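Local coordinates for protein imidazolonepropionase (Unidentified, PDB 2Q09) that hydrolyses the ring carbon-nitrogen bond of imidazolone-5-propanoate to give N-formimidoyl-L-glutamate, the third step of histidine degradation, at residues H72-F77 with K240-Q245; Y144-E149 with A178-Y183; L173-A178 with D188-T193; V211-E216 with A223-V228. All coordinates share one frame; numbering follows the deposited sequence.

Contact 1: residues H72-F77 with K240-Q245; sequences HTHLIF and KGHMDQ. With FE (Fe (III) ion), chain B; DI6 (3-[(4S)-2,5-dioxoimidazolidin-4-yl]propanoic acid), chain C.
The NE2 atoms of His72, His74 and His242 converge on one iron(III) ion, with iron to NE2 distances of 2.2 Å for His72, 2.1 Å for His74 and 2.3 Å for His242. Asp317 and a water, whose O lies 2.4 Å from the iron, complete the site. Imidazole suits this role because it offers an in-plane nitrogen to the metal while its other nitrogen can be held from behind: ND1 of His72 is bonded to Asp264. His72 turns its edge to a face of His242 in an offset edge-to-face pair, planes at 60°. His74 and His242 instead meet rim to rim. No hydrogen bond joins these rings; the shared iron is what ties the two segments together. With CG anti to the backbone N (chi1 -179°) and the chain extended beyond it, Gln245 carries its amide to the bound inhibitor. Its OE1 accepts from N1 of DI6 at 2.9 Å, and its NE2 donates to O2 of DI6 at 2.9 Å in a nearly straight bond (175°). A leucine here would probably leave both N1-H and O2 of the inhibitor ring without their mates, and the ring less firmly oriented beside the metal. Buried in the TIM barrel, His72 and His242 sit near the C-terminal ends of strands 63-73 and 238-243, with His74 just past the first; strand 210-213 pairs with 238-243, and strand 135-141 packs against His72.

Contact 2: residues Y144-E149 with A178-Y183; sequences YGLTLE and AVPPEY. With DI6 (3-[(4S)-2,5-dioxoimidazolidin-4-yl]propanoic acid), chain C.
Leu146 packs against Ala178 and Pro180 where two loops of the TIM barrel meet, one following strand 135-141 and the other strand 168-176. From its CB, which faces the second loop and lies 3.7 Å from CB of Pro180, the leucine branches toward Ala178. CG, the branch point, is turned anti to the carbonyl carbon (chi1 -58°) and carried toward this loop. CD2 lies 3.7 Å from O of Ala178, and CD1 4.3 Å from that alanine's CB while also nearing CA of Pro180. A branched apolar side chain suits the place, since it meets carbons of both partners and, at its methyls, the carbonyl oxygen of Ala178. Pro180, whose ring also touches Arg112 and Trp190, is a rigid partner; its O accepts from N of Tyr183 as the loop enters a short 3-10 segment. Earlier in the first loop, Tyr144 belongs to the inhibitor pocket: its OH donates to carboxylate O9 of DI6 at 2.7 Å, with O9 near the ring plane. A phenylalanine in its place would probably leave O9 without this donor, and the propionate tail less firmly held. Arg81 also bonds the inhibitor, consistent with a pocket made for an anion. Arg112 bonds O of Leu146 and forms a salt bridge with Glu182. A water joins the same two, donating to O of Leu146 at 2.8 Å and to OE1 of Glu182 at 3.0 Å.

Contact 3: residues L173-A178 with D188-T193; sequences LLAAHA and DSWVET. With DI6 (3-[(4S)-2,5-dioxoimidazolidin-4-yl]propanoic acid), chain C.
Trp190 reaches from its helix to the backbone of Ala175 and Ala178, and the polar part of the contact centres on its indole nitrogen. NE1 donates to O of Ala175 at 3.3 Å, a weak bond bent to 138°, although the carbonyl oxygen sits at the ring's edge in its plane. A chi1 of 172° sends CG away from the backbone N and out from the helix, which carries the indole to the strand end. The same O of Ala175 also accepts a weak bond from N of His177, closing an inverse gamma turn centred on Ala176. The apolar part is small: CB of Ala175 lies 4.2 Å from CZ2 of Trp190, and a methyl group suits a place where the broad indole comes so near the backbone. Beyond this turn comes the ligand bond, in which N4 of DI6 donates to NE2 of His177 at 2.7 Å and 157°. Two further contacts fix the imidazole: its ND1 is bonded to O of Gly143, and CD2 of Leu174 sits 3.6 Å above the ring, over its centre. Strand 168-176 and helix 187-204 begin a beta-alpha-beta unit of the TIM barrel, whose substrate pocket lies at the C-terminal ends of the strands, as in amidohydrolases generally.

Contact 4: residues V211-E216 with A223-V228; sequences VDVFCE and AQTEQV. With DI6 (3-[(4S)-2,5-dioxoimidazolidin-4-yl]propanoic acid), chain C.
Val213 and Val228 join strand 210-213 to helix 222-234, the first two elements of a beta-alpha-beta unit of the TIM barrel. The short strand and helix segments run nearly antiparallel (175°), their axes 9.3 Å apart. Apolar packing dominates. CG2 of Val213 and CG1 of Val228 meet tip to tip at 3.6 Å, and the same CG1 lies 3.6 Å from CG1 of Val211. One methyl of Val228 thus lies against both strand valines; their short, branched side chains suit a strand and bring methyls up against the helix. The polar group at the interface is OG1 of Thr225, 3.5 Å from CG1 of Val213 and 3.5 Å from CB of Cys215. It stands beside the backbone N, anti to the carbonyl carbon (chi1 -63°), bonded back to O of Ser221, while CG2 of Thr225 rests 3.8 Å from CG1 of Val213. Asp212 and Phe214 start out on the other side of the backbone, away from the helix. Asp212 forms a salt bridge with Lys141; its OD1 accepts from N of Val213 at 2.6 Å, on the anti side but 26° out of the carboxylate plane, a short, bent bond, and takes a weak bond from ND1 of the iron ligand His242. In the inhibitor pocket, O5 of DI6 sits 3.1 Å above one face of Phe214, offset toward the rim and nearest CD1, with CB of Glu216 over the other.

From the N terminus, contact 1 opens at 72-77 and closes only at 240-245, so the whole stretch holding the other three contacts lies within its long loop. Contact 2 opens at 144-149 and contact 3 at 173-178; contact 2 then closes at 178-183, before contact 3 closes at 188-193, so these two cross, sharing Ala178. Contact 4, from 211-216 to 223-228, follows in series. Backbone bonds between neighbouring strands tie strand 168-176 of contact 3 to strand 210-213 of contact 4, and that strand to strand 238-243 of contact 1. All four contribute residues to the inhibitor pocket.

Contact 1: residues H72-F77 with K240-Q245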
# COMPACT_ATOMS: atom_id res chain seq x y z
N HIS A 72 0.24 0.17 1.27
CA HIS A 72 0.42 0.67 2.62
C HIS A 72 1.29 1.92 2.66
O HIS A 72 2.51 1.83 2.69
CB HIS A 72 1.06 -0.43 3.49
CG HIS A 72 1.27 -0.04 4.92
ND1 HIS A 72 0.84 -0.82 5.97
CD2 HIS A 72 1.89 1.02 5.48
CE1 HIS A 72 1.19 -0.26 7.11
NE2 HIS A 72 1.83 0.86 6.84
N THR A 73 0.66 3.09 2.62
CA THR A 73 1.43 4.33 2.70
C THR A 73 0.79 5.38 3.59
O THR A 73 -0.41 5.32 3.88
CB THR A 73 1.69 4.98 1.31
OG1 THR A 73 0.61 5.87 0.99
CG2 THR A 73 1.80 3.92 0.22
N HIS A 74 1.62 6.32 4.03
CA HIS A 74 1.22 7.45 4.86
C HIS A 74 1.80 8.65 4.10
O HIS A 74 2.34 9.55 4.72
CB HIS A 74 1.90 7.43 6.23
CG HIS A 74 1.66 6.20 7.06
ND1 HIS A 74 0.94 6.23 8.24
CD2 HIS A 74 2.14 4.94 6.95
CE1 HIS A 74 1.00 5.05 8.82
NE2 HIS A 74 1.72 4.24 8.06
N LEU A 75 1.68 8.68 2.77
CA LEU A 75 2.29 9.76 2.00
C LEU A 75 1.72 11.16 2.19
O LEU A 75 2.33 12.14 1.73
CB LEU A 75 2.32 9.41 0.51
CG LEU A 75 1.03 9.33 -0.32
CD1 LEU A 75 0.58 10.75 -0.72
CD2 LEU A 75 1.31 8.50 -1.58
N ILE A 76 0.58 11.28 2.86
CA ILE A 76 -0.00 12.59 3.12
C ILE A 76 0.47 13.10 4.48
O ILE A 76 0.17 12.48 5.52
CB ILE A 76 -1.54 12.54 3.12
CG1 ILE A 76 -2.06 12.42 1.68
CG2 ILE A 76 -2.12 13.79 3.81
CD1 ILE A 76 -3.59 12.34 1.58
N PHE A 77 1.20 14.20 4.49
CA PHE A 77 1.69 14.75 5.75
C PHE A 77 2.41 16.06 5.51
O PHE A 77 2.82 16.35 4.38
CB PHE A 77 2.65 13.75 6.41
CG PHE A 77 3.90 13.48 5.60
CD1 PHE A 77 4.97 14.36 5.65
CD2 PHE A 77 3.97 12.38 4.76
CE1 PHE A 77 6.10 14.15 4.87
CE2 PHE A 77 5.10 12.16 3.97
CZ PHE A 77 6.18 13.05 4.03
N LYS A 240 -7.93 -3.53 8.88
CA LYS A 240 -6.55 -3.98 8.72
C LYS A 240 -5.81 -3.44 9.94
O LYS A 240 -6.42 -2.79 10.80
CB LYS A 240 -5.93 -3.40 7.45
CG LYS A 240 -5.67 -1.90 7.52
CD LYS A 240 -5.04 -1.37 6.24
CE LYS A 240 -6.01 -1.46 5.07
NZ LYS A 240 -5.43 -0.88 3.83
N GLY A 241 -4.51 -3.69 10.04
CA GLY A 241 -3.79 -3.18 11.19
C GLY A 241 -2.28 -3.26 11.16
O GLY A 241 -1.69 -4.11 10.49
N HIS A 242 -1.65 -2.33 11.88
CA HIS A 242 -0.20 -2.29 12.01
C HIS A 242 0.06 -3.27 13.15
O HIS A 242 -0.05 -2.91 14.32
CB HIS A 242 0.27 -0.89 12.42
CG HIS A 242 0.36 0.09 11.29
ND1 HIS A 242 -0.74 0.51 10.58
CD2 HIS A 242 1.42 0.75 10.78
CE1 HIS A 242 -0.35 1.40 9.68
NE2 HIS A 242 0.95 1.57 9.78
N MSE A 243 0.41 -4.51 12.81
CA MSE A 243 0.63 -5.53 13.84
C MSE A 243 2.03 -6.09 14.04
O MSE A 243 2.83 -6.18 13.10
CB MSE A 243 -0.31 -6.70 13.59
CG MSE A 243 -1.38 -6.88 14.66
SE MSE A 243 -2.50 -5.34 14.78
CE MSE A 243 -3.56 -5.67 13.23
N ASP A 244 2.31 -6.46 15.28
CA ASP A 244 3.57 -7.07 15.67
C ASP A 244 4.84 -6.41 15.14
O ASP A 244 5.79 -7.10 14.75
CB ASP A 244 3.56 -8.54 15.25
CG ASP A 244 2.37 -9.30 15.81
OD1 ASP A 244 2.12 -9.19 17.03
OD2 ASP A 244 1.69 -10.01 15.04
N GLN A 245 4.87 -5.08 15.13
CA GLN A 245 6.06 -4.38 14.66
C GLN A 245 7.12 -4.29 15.77
O GLN A 245 8.31 -4.48 15.51
CB GLN A 245 5.70 -2.97 14.17
CG GLN A 245 6.88 -2.16 13.64
CD GLN A 245 6.49 -0.74 13.25
OE1 GLN A 245 5.52 -0.19 13.77
NE2 GLN A 245 7.26 -0.14 12.35
FE FE B . 2.55 2.35 8.27
N1 DI6 C . 4.58 2.27 12.61
C2 DI6 C . 5.51 2.96 11.91
O2 DI6 C . 6.65 2.60 11.67
C3 DI6 C . 4.82 4.27 11.48
N4 DI6 C . 3.47 4.13 12.07
C5 DI6 C . 3.42 2.94 12.70
O5 DI6 C . 2.43 2.52 13.28
C6 DI6 C . 5.57 5.48 12.02
C7 DI6 C . 4.92 6.81 11.61
C8 DI6 C . 5.64 8.06 12.13
O9 DI6 C . 5.36 9.15 11.59
O10 DI6 C . 6.48 7.98 13.07
O HOH W 1 4.59 2.04 9.57

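Contact 2: residues Y144-E149 with A178-Y183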
# COMPACT_ATOMS: atom_id res chain seq x y z
N TYR A 144 -2.43 11.30 10.94
CA TYR A 144 -1.57 12.38 11.40
C TYR A 144 -2.41 13.60 11.78
O TYR A 144 -1.88 14.71 11.96
CB TYR A 144 -0.55 12.77 10.31
CG TYR A 144 0.54 11.74 10.10
CD1 TYR A 144 1.25 11.21 11.18
CD2 TYR A 144 0.88 11.29 8.82
CE1 TYR A 144 2.26 10.27 11.01
CE2 TYR A 144 1.89 10.35 8.63
CZ TYR A 144 2.58 9.85 9.73
OH TYR A 144 3.59 8.93 9.55
N GLY A 145 -3.72 13.38 11.92
CA GLY A 145 -4.62 14.46 12.28
C GLY A 145 -5.01 14.33 13.75
O GLY A 145 -4.91 15.29 14.51
N LEU A 146 -5.43 13.14 14.14
CA LEU A 146 -5.82 12.86 15.51
C LEU A 146 -6.89 13.80 16.10
O LEU A 146 -6.85 14.16 17.29
CB LEU A 146 -4.58 12.80 16.41
CG LEU A 146 -3.55 11.75 15.95
CD1 LEU A 146 -2.52 11.53 17.06
CD2 LEU A 146 -4.24 10.42 15.63
N THR A 147 -7.83 14.19 15.24
CA THR A 147 -8.99 15.01 15.60
C THR A 147 -9.96 14.60 14.50
O THR A 147 -9.53 14.13 13.45
CB THR A 147 -8.76 16.54 15.48
OG1 THR A 147 -8.75 16.92 14.10
CG2 THR A 147 -7.44 16.94 16.14
N LEU A 148 -11.26 14.75 14.72
CA LEU A 148 -12.21 14.36 13.69
C LEU A 148 -11.98 15.14 12.39
O LEU A 148 -11.81 14.54 11.33
CB LEU A 148 -13.65 14.56 14.17
CG LEU A 148 -14.75 14.02 13.24
CD1 LEU A 148 -16.03 13.79 14.04
CD2 LEU A 148 -15.01 15.01 12.09
N GLU A 149 -11.97 16.46 12.48
CA GLU A 149 -11.79 17.28 11.28
C GLU A 149 -10.47 17.04 10.55
O GLU A 149 -10.43 17.00 9.32
CB GLU A 149 -11.90 18.77 11.62
CG GLU A 149 -13.29 19.21 12.04
CD GLU A 149 -13.54 19.06 13.52
OE1 GLU A 149 -12.78 18.33 14.20
OE2 GLU A 149 -14.51 19.67 14.02
N ALA A 178 -2.16 6.73 17.19
CA ALA A 178 -1.58 7.11 18.47
C ALA A 178 -2.65 7.92 19.20
O ALA A 178 -3.66 8.29 18.62
CB ALA A 178 -0.34 7.96 18.25
N VAL A 179 -2.43 8.18 20.49
CA VAL A 179 -3.37 8.94 21.30
C VAL A 179 -2.97 10.42 21.23
O VAL A 179 -1.84 10.78 21.56
CB VAL A 179 -3.35 8.48 22.78
CG1 VAL A 179 -4.20 9.39 23.64
CG2 VAL A 179 -3.86 7.04 22.87
N PRO A 180 -3.88 11.29 20.78
CA PRO A 180 -3.51 12.71 20.71
C PRO A 180 -3.22 13.29 22.09
O PRO A 180 -3.63 12.73 23.11
CB PRO A 180 -4.72 13.35 20.03
CG PRO A 180 -5.85 12.46 20.39
CD PRO A 180 -5.24 11.08 20.26
N PRO A 181 -2.50 14.43 22.14
CA PRO A 181 -2.14 15.11 23.39
C PRO A 181 -3.34 15.41 24.28
O PRO A 181 -3.27 15.26 25.50
CB PRO A 181 -1.47 16.39 22.90
CG PRO A 181 -0.84 15.96 21.61
CD PRO A 181 -1.93 15.14 20.97
N GLU A 182 -4.44 15.82 23.66
CA GLU A 182 -5.65 16.17 24.39
C GLU A 182 -6.27 15.00 25.15
O GLU A 182 -7.08 15.20 26.05
CB GLU A 182 -6.69 16.76 23.42
CG GLU A 182 -6.25 18.01 22.67
CD GLU A 182 -5.33 17.73 21.49
OE1 GLU A 182 -5.26 16.56 21.04
OE2 GLU A 182 -4.68 18.68 21.00
N TYR A 183 -5.89 13.77 24.80
CA TYR A 183 -6.42 12.57 25.45
C TYR A 183 -5.32 11.79 26.17
O TYR A 183 -5.55 10.66 26.61
CB TYR A 183 -7.07 11.64 24.43
CG TYR A 183 -8.30 12.20 23.77
CD1 TYR A 183 -9.58 11.88 24.25
CD2 TYR A 183 -8.20 13.02 22.66
CE1 TYR A 183 -10.72 12.38 23.63
CE2 TYR A 183 -9.34 13.53 22.03
CZ TYR A 183 -10.59 13.20 22.53
OH TYR A 183 -11.71 13.69 21.91
N1 DI6 C . 4.58 2.27 12.61
C2 DI6 C . 5.51 2.96 11.91
O2 DI6 C . 6.65 2.60 11.67
C3 DI6 C . 4.82 4.27 11.48
N4 DI6 C . 3.47 4.13 12.07
C5 DI6 C . 3.42 2.94 12.70
O5 DI6 C . 2.43 2.52 13.28
C6 DI6 C . 5.57 5.48 12.02
C7 DI6 C . 4.92 6.81 11.61
C8 DI6 C . 5.64 8.06 12.13
O9 DI6 C . 5.36 9.15 11.59
O10 DI6 C . 6.48 7.98 13.07
O HOH W 2 -7.68 15.46 19.60

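Contact 3: residues L173-A178 with D188-T193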
# COMPACT_ATOMS: atom_id res chain seq x y z
N LEU A 173 -8.74 4.95 7.11
CA LEU A 173 -8.83 5.76 8.31
C LEU A 173 -7.91 5.18 9.39
O LEU A 173 -8.14 4.07 9.87
CB LEU A 173 -10.26 5.78 8.83
CG LEU A 173 -10.46 6.59 10.11
CD1 LEU A 173 -10.27 8.07 9.81
CD2 LEU A 173 -11.87 6.35 10.66
N LEU A 174 -6.88 5.93 9.76
CA LEU A 174 -5.95 5.48 10.78
C LEU A 174 -5.93 6.45 11.96
O LEU A 174 -4.87 6.94 12.35
CB LEU A 174 -4.55 5.35 10.18
CG LEU A 174 -3.43 4.83 11.09
CD1 LEU A 174 -3.70 3.39 11.49
CD2 LEU A 174 -2.09 4.93 10.36
N ALA A 175 -7.10 6.75 12.50
CA ALA A 175 -7.20 7.67 13.63
C ALA A 175 -6.56 7.04 14.86
O ALA A 175 -6.08 7.74 15.75
CB ALA A 175 -8.66 8.01 13.91
N ALA A 176 -6.54 5.71 14.90
CA ALA A 176 -5.94 4.99 16.02
C ALA A 176 -4.45 4.73 15.77
O ALA A 176 -3.96 3.63 15.97
CB ALA A 176 -6.68 3.67 16.25
N HIS A 177 -3.75 5.77 15.32
CA HIS A 177 -2.32 5.68 15.03
C HIS A 177 -1.54 5.95 16.31
O HIS A 177 -0.42 5.47 16.50
CB HIS A 177 -1.95 6.72 13.97
CG HIS A 177 -0.63 6.47 13.30
ND1 HIS A 177 -0.12 7.32 12.35
CD2 HIS A 177 0.25 5.45 13.42
CE1 HIS A 177 1.03 6.83 11.91
NE2 HIS A 177 1.27 5.70 12.53
N ALA A 178 -2.16 6.73 17.19
CA ALA A 178 -1.58 7.11 18.47
C ALA A 178 -2.65 7.92 19.20
O ALA A 178 -3.66 8.29 18.62
CB ALA A 178 -0.34 7.96 18.25
N ASP A 188 -8.91 5.76 26.41
CA ASP A 188 -10.20 5.15 26.11
C ASP A 188 -11.22 6.16 25.63
O ASP A 188 -12.15 5.82 24.90
CB ASP A 188 -10.73 4.43 27.35
CG ASP A 188 -9.94 3.17 27.65
OD1 ASP A 188 -9.46 3.01 28.79
OD2 ASP A 188 -9.81 2.33 26.74
N SER A 189 -11.05 7.41 26.04
CA SER A 189 -11.96 8.46 25.64
C SER A 189 -11.72 8.73 24.15
O SER A 189 -12.65 9.02 23.40
CB SER A 189 -11.69 9.72 26.46
OG SER A 189 -12.79 10.61 26.40
N TRP A 190 -10.46 8.62 23.74
CA TRP A 190 -10.09 8.84 22.34
C TRP A 190 -10.68 7.70 21.51
O TRP A 190 -11.18 7.91 20.41
CB TRP A 190 -8.56 8.89 22.20
CG TRP A 190 -8.08 8.93 20.78
CD1 TRP A 190 -7.17 8.08 20.20
CD2 TRP A 190 -8.48 9.85 19.75
NE1 TRP A 190 -6.99 8.42 18.88
CE2 TRP A 190 -7.78 9.50 18.58
CE3 TRP A 190 -9.37 10.94 19.71
CZ2 TRP A 190 -7.93 10.19 17.37
CZ3 TRP A 190 -9.52 11.63 18.51
CH2 TRP A 190 -8.80 11.26 17.36
N VAL A 191 -10.62 6.49 22.04
CA VAL A 191 -11.17 5.34 21.34
C VAL A 191 -12.68 5.53 21.14
O VAL A 191 -13.21 5.23 20.07
CB VAL A 191 -10.91 4.02 22.11
CG1 VAL A 191 -11.61 2.86 21.42
CG2 VAL A 191 -9.41 3.76 22.19
N GLU A 192 -13.37 6.05 22.15
CA GLU A 192 -14.81 6.28 22.02
C GLU A 192 -15.10 7.28 20.91
O GLU A 192 -16.05 7.13 20.15
CB GLU A 192 -15.40 6.81 23.33
CG GLU A 192 -15.95 5.73 24.25
CD GLU A 192 -16.72 6.30 25.43
OE1 GLU A 192 -17.30 5.51 26.20
OE2 GLU A 192 -16.73 7.54 25.60
N THR A 193 -14.27 8.32 20.82
CA THR A 193 -14.43 9.35 19.81
C THR A 193 -14.33 8.76 18.40
O THR A 193 -15.14 9.08 17.52
CB THR A 193 -13.36 10.44 19.96
OG1 THR A 193 -13.55 11.12 21.20
CG2 THR A 193 -13.44 11.43 18.80
N1 DI6 C . 4.58 2.27 12.61
C2 DI6 C . 5.51 2.96 11.91
O2 DI6 C . 6.65 2.60 11.67
C3 DI6 C . 4.82 4.27 11.48
N4 DI6 C . 3.47 4.13 12.07
C5 DI6 C . 3.42 2.94 12.70
O5 DI6 C . 2.43 2.52 13.28
C6 DI6 C . 5.57 5.48 12.02
C7 DI6 C . 4.92 6.81 11.61
C8 DI6 C . 5.64 8.06 12.13
O9 DI6 C . 5.36 9.15 11.59
O10 DI6 C . 6.48 7.98 13.07

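Contact 4: residues V211-E216 with A223-V228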
# COMPACT_ATOMS: atom_id res chain seq x y z
N VAL A 211 -10.44 0.71 7.61
CA VAL A 211 -10.03 1.23 8.92
C VAL A 211 -8.80 0.45 9.39
O VAL A 211 -8.78 -0.77 9.35
CB VAL A 211 -11.15 1.09 9.97
CG1 VAL A 211 -10.68 1.59 11.32
CG2 VAL A 211 -12.37 1.87 9.52
N ASP A 212 -7.79 1.19 9.85
CA ASP A 212 -6.51 0.64 10.31
C ASP A 212 -6.30 0.97 11.79
O ASP A 212 -6.96 1.86 12.33
CB ASP A 212 -5.39 1.27 9.46
CG ASP A 212 -4.08 0.51 9.52
OD1 ASP A 212 -3.89 -0.36 10.41
OD2 ASP A 212 -3.21 0.80 8.67
N VAL A 213 -5.37 0.27 12.42
CA VAL A 213 -5.06 0.48 13.84
C VAL A 213 -3.61 0.15 14.18
O VAL A 213 -3.05 -0.81 13.67
CB VAL A 213 -5.95 -0.40 14.75
CG1 VAL A 213 -5.50 -0.28 16.19
CG2 VAL A 213 -7.42 0.01 14.62
N PHE A 214 -3.01 0.96 15.05
CA PHE A 214 -1.65 0.71 15.49
C PHE A 214 -1.76 0.01 16.84
O PHE A 214 -1.85 0.65 17.89
CB PHE A 214 -0.86 2.01 15.65
CG PHE A 214 0.52 1.81 16.19
CD1 PHE A 214 1.36 0.83 15.65
CD2 PHE A 214 1.02 2.63 17.20
CE1 PHE A 214 2.66 0.67 16.12
CE2 PHE A 214 2.32 2.47 17.68
CZ PHE A 214 3.14 1.49 17.13
N CYS A 215 -1.75 -1.32 16.81
CA CYS A 215 -1.86 -2.14 18.01
C CYS A 215 -0.48 -2.48 18.54
O CYS A 215 0.25 -3.29 17.96
CB CYS A 215 -2.63 -3.41 17.68
SG CYS A 215 -2.69 -4.62 19.03
N GLU A 216 -0.11 -1.88 19.67
CA GLU A 216 1.21 -2.10 20.24
C GLU A 216 1.24 -1.58 21.68
O GLU A 216 0.30 -0.90 22.11
CB GLU A 216 2.23 -1.36 19.37
CG GLU A 216 3.68 -1.73 19.60
CD GLU A 216 3.97 -3.17 19.28
OE1 GLU A 216 3.99 -3.53 18.09
OE2 GLU A 216 4.18 -3.94 20.23
N ALA A 223 -7.62 -4.78 23.35
CA ALA A 223 -9.00 -4.45 23.71
C ALA A 223 -9.47 -3.18 22.99
O ALA A 223 -10.56 -3.15 22.45
CB ALA A 223 -9.12 -4.27 25.22
N GLN A 224 -8.63 -2.15 22.99
CA GLN A 224 -8.98 -0.91 22.33
C GLN A 224 -9.05 -1.11 20.82
O GLN A 224 -9.83 -0.46 20.14
CB GLN A 224 -7.95 0.16 22.67
CG GLN A 224 -7.85 0.43 24.16
CD GLN A 224 -6.74 1.39 24.51
OE1 GLN A 224 -5.61 1.25 24.05
NE2 GLN A 224 -7.06 2.39 25.33
N THR A 225 -8.23 -2.02 20.32
CA THR A 225 -8.21 -2.32 18.89
C THR A 225 -9.52 -3.00 18.52
O THR A 225 -10.10 -2.72 17.47
CB THR A 225 -7.03 -3.26 18.53
OG1 THR A 225 -5.79 -2.61 18.81
CG2 THR A 225 -7.08 -3.63 17.05
N GLU A 226 -10.01 -3.87 19.39
CA GLU A 226 -11.25 -4.58 19.14
C GLU A 226 -12.43 -3.62 19.06
O GLU A 226 -13.34 -3.81 18.26
CB GLU A 226 -11.50 -5.61 20.23
CG GLU A 226 -12.87 -6.23 20.17
CD GLU A 226 -13.05 -7.31 21.21
OE1 GLU A 226 -12.73 -7.06 22.39
OE2 GLU A 226 -13.50 -8.41 20.84
N GLN A 227 -12.42 -2.59 19.91
CA GLN A 227 -13.49 -1.61 19.92
C GLN A 227 -13.59 -0.92 18.56
O GLN A 227 -14.68 -0.70 18.05
CB GLN A 227 -13.23 -0.57 21.02
CG GLN A 227 -13.48 -1.08 22.43
CD GLN A 227 -14.88 -1.61 22.60
OE1 GLN A 227 -15.10 -2.82 22.61
NE2 GLN A 227 -15.85 -0.71 22.72
N VAL A 228 -12.44 -0.60 17.98
CA VAL A 228 -12.42 0.05 16.68
C VAL A 228 -12.98 -0.85 15.58
O VAL A 228 -13.88 -0.43 14.85
CB VAL A 228 -10.98 0.47 16.30
CG1 VAL A 228 -10.93 0.85 14.82
CG2 VAL A 228 -10.54 1.64 17.16
N1 DI6 C . 4.58 2.27 12.61
C2 DI6 C . 5.51 2.96 11.91
O2 DI6 C . 6.65 2.60 11.67
C3 DI6 C . 4.82 4.27 11.48
N4 DI6 C . 3.47 4.13 12.07
C5 DI6 C . 3.42 2.94 12.70
O5 DI6 C . 2.43 2.52 13.28
C6 DI6 C . 5.57 5.48 12.02
C7 DI6 C . 4.92 6.81 11.61
C8 DI6 C . 5.64 8.06 12.13
O9 DI6 C . 5.36 9.15 11.59
O10 DI6 C . 6.48 7.98 13.07